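Side-chain contact in putative uncharacterized protein (Helicobacter pylori, PDB 3TDG), which is a DsbG-type thioredoxin-fold oxidoreductase that probably reduces or isomerises disulfide bonds in other proteins: residues A[189-194]-A[236-241]. Sequence-based numbering, arbitrary orientation.
Sequences NSAKKA and DLRTKV
Val241 sets both its methyl groups against Ala194 and one of them, CG1, against Ala191, and around this small apolar patch helix 188-206 crosses helix 235-249 in the helical part of the thioredoxin-fold domain. The two short segments run at 117° to each other, with axes 8.8 Å apart at closest approach. The CA atoms of Ala191 and Arg238 are the nearest pair, 6.4 Å apart.

The apolar contact is carried by the branches of Val241. Its CG1 presses on CB of Ala194 at 3.6 Å and reaches CB of Ala191, one helical turn back, at 4.3 Å. CG2 of Val241 touches the same methyl, CB of Ala194, at 3.9 Å. With chi1 at 165°, CG1 lies anti to the backbone N and CG2 beside it, which turns both methyls to the first helix. Gln198, a turn further along helix 188-206, also touches Val241.

Arg238 adds only the start of its chain: CG stands 4.3 Å from CB of Ala191, a loose van der Waals approach. Its guanidinium group serves partners beyond the two segments, with salt bridges from NH2 to Glu235, NH1 to Glu242 and NE to Glu233. These carboxylates would offset its charge and tie it to its own helix and to the preceding loop.

No hydrogen bond or salt bridge joins the segments. On the first helix, polar ends likewise turn to other parts of the domain: Ser190 OG bonds to Asp156, and Lys192 NZ to the carbonyl O of Gln231. The backbone nevertheless takes part in the packing, since Val241 CG2 rests 3.8 Å from Ala194 C, and Val241 CG1 lies 3.9 Å from Ala191 O.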
loop_
_atom_site.group_PDB
_atom_site.type_symbol
_atom_site.label_atom_id
_atom_site.label_comp_id
_atom_site.label_asym_id
_atom_site.label_seq_id
_atom_site.Cartn_x
_atom_site.Cartn_y
_atom_site.Cartn_z
ATOM N N ASN A 189 -0.398 35.708 2.256
ATOM C CA ASN A 189 0.172 36.593 3.272
ATOM C C ASN A 189 1.057 35.852 4.288
ATOM O O ASN A 189 2.031 36.423 4.793
ATOM C CB ASN A 189 -0.935 37.385 3.970
ATOM C CG ASN A 189 -1.519 38.492 3.082
ATOM O OD1 ASN A 189 -0.837 39.032 2.204
ATOM N ND2 ASN A 189 -2.791 38.827 3.312
ATOM N N SER A 190 0.718 34.588 4.558
ATOM C CA SER A 190 1.533 33.708 5.408
ATOM C C SER A 190 2.919 33.521 4.771
ATOM O O SER A 190 3.947 33.805 5.393
ATOM C CB SER A 190 0.855 32.337 5.572
ATOM O OG SER A 190 -0.394 32.431 6.246
ATOM N N ALA A 191 2.926 33.085 3.512
ATOM C CA ALA A 191 4.164 32.864 2.767
ATOM C C ALA A 191 5.028 34.134 2.728
ATOM O O ALA A 191 6.242 34.099 2.989
ATOM C CB ALA A 191 3.844 32.350 1.352
ATOM N N LYS A 192 4.385 35.263 2.451
ATOM C CA LYS A 192 5.072 36.544 2.394
ATOM C C LYS A 192 5.665 36.946 3.735
ATOM O O LYS A 192 6.808 37.377 3.817
ATOM C CB LYS A 192 4.095 37.610 1.883
ATOM C CG LYS A 192 4.696 38.967 1.694
ATOM C CD LYS A 192 3.869 39.792 0.687
ATOM C CE LYS A 192 4.109 41.290 0.898
ATOM N NZ LYS A 192 5.563 41.625 1.142
ATOM N N LYS A 193 4.892 36.812 4.802
ATOM C CA LYS A 193 5.428 37.078 6.122
ATOM C C LYS A 193 6.544 36.099 6.492
ATOM O O LYS A 193 7.560 36.498 7.037
ATOM C CB LYS A 193 4.305 37.066 7.168
ATOM C CG LYS A 193 3.464 38.362 7.165
ATOM C CD LYS A 193 2.699 38.540 8.468
ATOM C CE LYS A 193 1.866 39.866 8.465
ATOM N NZ LYS A 193 1.211 40.074 9.783
ATOM N N ALA A 194 6.353 34.812 6.213
ATOM C CA ALA A 194 7.426 33.824 6.456
ATOM C C ALA A 194 8.719 34.215 5.720
ATOM O O ALA A 194 9.805 34.147 6.295
ATOM C CB ALA A 194 6.961 32.407 6.034
ATOM N N ASP A 236 13.323 34.969 -4.038
ATOM C CA ASP A 236 14.105 33.783 -3.697
ATOM C C ASP A 236 13.601 33.137 -2.400
ATOM O O ASP A 236 13.362 31.926 -2.347
ATOM C CB ASP A 236 15.585 34.163 -3.546
ATOM C CG ASP A 236 15.796 35.432 -2.687
ATOM O OD1 ASP A 236 14.936 36.353 -2.701
ATOM O OD2 ASP A 236 16.835 35.517 -1.991
ATOM N N LEU A 237 13.422 33.958 -1.368
ATOM C CA LEU A 237 13.022 33.448 -0.070
ATOM C C LEU A 237 11.586 32.934 -0.072
ATOM O O LEU A 237 11.293 31.960 0.621
ATOM C CB LEU A 237 13.254 34.484 1.029
ATOM C CG LEU A 237 14.728 34.810 1.294
ATOM C CD1 LEU A 237 14.845 35.896 2.315
ATOM C CD2 LEU A 237 15.541 33.595 1.738
ATOM N N ARG A 238 10.707 33.553 -0.864
ATOM C CA ARG A 238 9.322 33.089 -0.935
ATOM C C ARG A 238 9.257 31.670 -1.484
ATOM O O ARG A 238 8.517 30.848 -0.958
ATOM C CB ARG A 238 8.401 34.019 -1.733
ATOM C CG ARG A 238 6.924 33.938 -1.263
ATOM C CD ARG A 238 5.872 33.926 -2.395
ATOM N NE ARG A 238 6.317 34.644 -3.594
ATOM C CZ ARG A 238 6.535 34.075 -4.781
ATOM N NH1 ARG A 238 6.324 32.769 -4.949
ATOM N NH2 ARG A 238 6.954 34.811 -5.807
ATOM N N THR A 239 10.051 31.382 -2.514
ATOM C CA THR A 239 10.154 30.029 -3.070
ATOM C C THR A 239 10.705 29.016 -2.051
ATOM O O THR A 239 10.200 27.898 -1.952
ATOM C CB THR A 239 11.026 30.015 -4.346
ATOM O OG1 THR A 239 10.553 31.025 -5.243
ATOM C CG2 THR A 239 10.968 28.652 -5.046
ATOM N N LYS A 240 11.737 29.412 -1.310
ATOM C CA LYS A 240 12.289 28.595 -0.233
ATOM C C LYS A 240 11.221 28.306 0.843
ATOM O O LYS A 240 11.068 27.160 1.299
ATOM C CB LYS A 240 13.502 29.281 0.394
ATOM C CG LYS A 240 14.245 28.387 1.344
ATOM C CD LYS A 240 15.272 29.135 2.155
ATOM C CE LYS A 240 16.369 28.163 2.577
ATOM N NZ LYS A 240 17.305 28.731 3.579
ATOM N N VAL A 241 10.485 29.350 1.230
ATOM C CA VAL A 241 9.327 29.204 2.124
ATOM C C VAL A 241 8.302 28.219 1.555
ATOM O O VAL A 241 7.852 27.310 2.271
ATOM C CB VAL A 241 8.659 30.573 2.447
ATOM C CG1 VAL A 241 7.273 30.386 3.066
ATOM C CG2 VAL A 241 9.564 31.394 3.375
#